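Heat shock protein 16 (Schizosaccharomyces pombe, PDB 3W1Z) probably acts as a small heat shock protein chaperone that binds unfolding proteins under stress, and assembles into a 16-subunit oligomer. Local coordinates at the interface of chains A and B. Numbering follows the deposited sequence. Chains: chain A/B, Heat shock protein 16.

The interface of chains A and B. Residues chain A 14-15, 20, 67, 70, 72, 101-103; chain B 87-88, 90-93.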
loop_
_atom_site.group_PDB
_atom_site.type_symbol
_atom_site.label_atom_id
_atom_site.label_comp_id
_atom_site.label_asym_id
_atom_site.label_seq_id
_atom_site.Cartn_x
_atom_site.Cartn_y
_atom_site.Cartn_z
ATOM N N ASN A 14 -1.153 -34.270 6.870
ATOM C CA ASN A 14 -2.127 -35.020 6.086
ATOM C C ASN A 14 -2.350 -36.433 6.606
ATOM O O ASN A 14 -3.452 -36.973 6.512
ATOM C CB ASN A 14 -1.710 -35.056 4.614
ATOM C CG ASN A 14 -2.710 -35.794 3.743
ATOM O OD1 ASN A 14 -3.739 -35.242 3.350
ATOM N ND2 ASN A 14 -2.408 -37.049 3.432
ATOM N N ASP A 15 -1.298 -37.028 7.152
ATOM C CA ASP A 15 -1.386 -38.378 7.689
ATOM C C ASP A 15 -1.064 -38.393 9.182
ATOM O O ASP A 15 0.064 -38.115 9.590
ATOM C CB ASP A 15 -0.475 -39.323 6.907
ATOM C CG ASP A 15 -0.782 -39.325 5.420
ATOM O OD1 ASP A 15 -0.086 -38.612 4.667
ATOM O OD2 ASP A 15 -1.722 -40.034 5.005
ATOM N N PHE A 20 5.846 -43.651 9.821
ATOM C CA PHE A 20 6.773 -43.504 8.703
ATOM C C PHE A 20 7.573 -42.202 8.704
ATOM O O PHE A 20 8.791 -42.219 8.535
ATOM C CB PHE A 20 6.038 -43.661 7.369
ATOM C CG PHE A 20 5.668 -45.079 7.043
ATOM C CD1 PHE A 20 6.542 -45.892 6.338
ATOM C CD2 PHE A 20 4.448 -45.601 7.439
ATOM C CE1 PHE A 20 6.206 -47.196 6.032
ATOM C CE2 PHE A 20 4.106 -46.906 7.138
ATOM C CZ PHE A 20 4.987 -47.705 6.434
ATOM N N ASP A 67 -6.304 -51.099 7.446
ATOM C CA ASP A 67 -5.208 -52.038 7.236
ATOM C C ASP A 67 -4.195 -51.950 8.367
ATOM O O ASP A 67 -3.565 -50.905 8.560
ATOM C CB ASP A 67 -4.501 -51.742 5.912
ATOM C CG ASP A 67 -3.457 -52.793 5.541
ATOM O OD1 ASP A 67 -3.216 -53.736 6.323
ATOM O OD2 ASP A 67 -2.861 -52.653 4.453
ATOM N N LYS A 70 -3.896 -48.941 10.459
ATOM C CA LYS A 70 -4.014 -47.680 9.732
ATOM C C LYS A 70 -5.382 -47.521 9.085
ATOM O O LYS A 70 -5.787 -48.328 8.250
ATOM C CB LYS A 70 -2.917 -47.539 8.670
ATOM C CG LYS A 70 -1.518 -47.337 9.227
ATOM C CD LYS A 70 -0.841 -48.668 9.499
ATOM C CE LYS A 70 -0.097 -48.649 10.818
ATOM N NZ LYS A 70 0.544 -49.962 11.099
ATOM N N THR A 72 -7.528 -45.515 6.545
ATOM C CA THR A 72 -7.426 -44.613 5.407
ATOM C C THR A 72 -8.806 -44.212 4.906
ATOM O O THR A 72 -9.630 -45.062 4.562
ATOM C CB THR A 72 -6.603 -45.227 4.256
ATOM O OG1 THR A 72 -5.208 -45.159 4.579
ATOM C CG2 THR A 72 -6.846 -44.469 2.959
ATOM N N SER A 101 -6.994 -38.131 0.181
ATOM C CA SER A 101 -6.727 -39.367 0.905
ATOM C C SER A 101 -5.978 -39.070 2.202
ATOM O O SER A 101 -4.896 -38.485 2.176
ATOM C CB SER A 101 -5.937 -40.344 0.033
ATOM O OG SER A 101 -5.670 -41.547 0.732
ATOM N N ARG A 102 -6.543 -39.480 3.334
ATOM C CA ARG A 102 -5.892 -39.240 4.622
ATOM C C ARG A 102 -5.775 -40.517 5.453
ATOM O O ARG A 102 -6.726 -41.294 5.558
ATOM C CB ARG A 102 -6.615 -38.145 5.416
ATOM C CG ARG A 102 -6.610 -36.779 4.739
ATOM C CD ARG A 102 -7.078 -35.672 5.677
ATOM N NE ARG A 102 -6.050 -35.284 6.640
ATOM C CZ ARG A 102 -6.246 -34.427 7.638
ATOM N NH1 ARG A 102 -7.437 -33.870 7.810
ATOM N NH2 ARG A 102 -5.254 -34.131 8.467
ATOM N N THR A 103 -4.598 -40.724 6.037
ATOM C CA THR A 103 -4.334 -41.908 6.846
ATOM C C THR A 103 -4.084 -41.553 8.310
ATOM O O THR A 103 -3.299 -40.661 8.623
ATOM C CB THR A 103 -3.138 -42.718 6.294
ATOM O OG1 THR A 103 -3.528 -43.381 5.084
ATOM C CG2 THR A 103 -2.673 -43.761 7.302
ATOM N N GLU B 87 -5.727 -49.818 -2.178
ATOM C CA GLU B 87 -6.581 -48.759 -1.631
ATOM C C GLU B 87 -6.110 -48.235 -0.274
ATOM O O GLU B 87 -5.705 -47.078 -0.149
ATOM C CB GLU B 87 -8.035 -49.217 -1.537
ATOM C CG GLU B 87 -8.802 -49.172 -2.855
ATOM C CD GLU B 87 -9.092 -47.758 -3.355
ATOM O OE1 GLU B 87 -9.724 -47.596 -4.426
ATOM O OE2 GLU B 87 -8.701 -46.801 -2.668
ATOM N N GLY B 88 -6.157 -49.095 0.739
ATOM C CA GLY B 88 -5.755 -48.718 2.085
ATOM C C GLY B 88 -4.245 -48.723 2.221
ATOM O O GLY B 88 -3.704 -48.663 3.326
ATOM N N GLN B 90 -2.087 -46.450 1.081
ATOM C CA GLN B 90 -1.458 -45.150 1.293
ATOM C C GLN B 90 -1.044 -44.980 2.748
ATOM O O GLN B 90 -1.791 -45.326 3.665
ATOM C CB GLN B 90 -2.378 -44.002 0.870
ATOM C CG GLN B 90 -1.722 -42.626 0.975
ATOM C CD GLN B 90 -2.462 -41.689 1.909
ATOM O OE1 GLN B 90 -3.678 -41.544 1.820
ATOM N NE2 GLN B 90 -1.729 -41.054 2.817
ATOM N N ARG B 91 0.155 -44.450 2.949
ATOM C CA ARG B 91 0.685 -44.208 4.282
ATOM C C ARG B 91 0.985 -42.724 4.454
ATOM O O ARG B 91 0.407 -42.060 5.308
ATOM C CB ARG B 91 1.934 -45.054 4.528
ATOM C CG ARG B 91 1.651 -46.549 4.595
ATOM C CD ARG B 91 0.671 -46.868 5.715
ATOM N NE ARG B 91 0.343 -48.289 5.782
ATOM C CZ ARG B 91 -0.732 -48.837 5.225
ATOM N NH1 ARG B 91 -1.592 -48.083 4.554
ATOM N NH2 ARG B 91 -0.949 -50.141 5.340
ATOM N N TRP B 92 1.911 -42.223 3.644
ATOM C CA TRP B 92 2.289 -40.817 3.661
ATOM C C TRP B 92 2.095 -40.232 2.265
ATOM O O TRP B 92 2.605 -40.783 1.293
ATOM C CB TRP B 92 3.755 -40.698 4.075
ATOM C CG TRP B 92 4.207 -39.305 4.358
ATOM C CD1 TRP B 92 4.827 -38.453 3.492
ATOM C CD2 TRP B 92 4.088 -38.603 5.598
ATOM N NE1 TRP B 92 5.097 -37.260 4.117
ATOM C CE2 TRP B 92 4.652 -37.326 5.414
ATOM C CE3 TRP B 92 3.557 -38.931 6.850
ATOM C CZ2 TRP B 92 4.698 -36.375 6.427
ATOM C CZ3 TRP B 92 3.604 -37.985 7.857
ATOM C CH2 TRP B 92 4.171 -36.723 7.641
ATOM N N SER B 93 1.355 -39.130 2.148
ATOM C CA SER B 93 1.177 -38.523 0.830
ATOM C C SER B 93 1.528 -37.040 0.773
ATOM O O SER B 93 0.827 -36.196 1.333
ATOM C CB SER B 93 -0.272 -38.697 0.376
ATOM O OG SER B 93 -0.714 -37.557 -0.341
HETATM O O HOH W 1 -5.636 -48.106 5.784
HETATM O O HOH W 2 -5.896 -44.329 -0.270
#
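Strand 90-93 of chain B, with the loop residues B:Glu87 and B:Gly88 leading into it, lies against strands 62-67, 70-77 and 98-105 of chain A and the N-terminal loop residues A:Asn14, A:Asp15 and A:Phe20. The strands of chain A belong to the alpha-crystallin domain of the small heat shock proteins, a family in which a loop exchanged between partner domains commonly builds the dimer; this patch, part of the 16-mer, is consistent with that mode.

A:Asp15 is the polar centre. Its CG stands anti to its own carbonyl carbon (chi1 -56°), pointing the carboxylate at chain B. OD1 accepts a nearly straight bond from the backbone N of B:Ser93 at 2.9 Å, from above the carboxylate plane, and another from ND2 of A:Asn14. OD2 receives the A:Thr103 amide N at 3.1 Å and, tip to tip, the amide NE2 of B:Gln90, the two flat groups 66° apart; this last bond is bent and modelled too short to be weighed. The donors would probably stabilise the carboxylate's charge, but the B:Arg91 carbonyl O, 3.0 Å from OD2, clashes as a second acceptor and would work against this. An alanine here would probably leave the B:Ser93 amide and the B:Gln90 side chain without this acceptor and loosen the N-terminal loop from strand 98-105.

A:Asn14, its CG anti to the backbone N, sends ND2 on to A:Ser101 O (3.1 Å), while A:Arg102 NE holds the A:Asn14 carbonyl. Further along, A:Thr103 OG1, itself hydrogen-bonded to A:Thr72 OG1, donates to the B:Gln90 carbonyl O (3.0 Å) from above the carbonyl plane.

B:Arg91, bent at chi2 (-60°), folds back so that NH1 bonds both B:Gly88 O and B:Gln90 O, fixing the guanidinium. A:Lys70 CB covers one of its faces, and A:Asp67 OD2 lies at its edge in a weak salt bridge to NH2 (3.3 Å). A:Phe20 touches the aliphatic stem obliquely, CE2 to B:Arg91 CG at 3.6 Å.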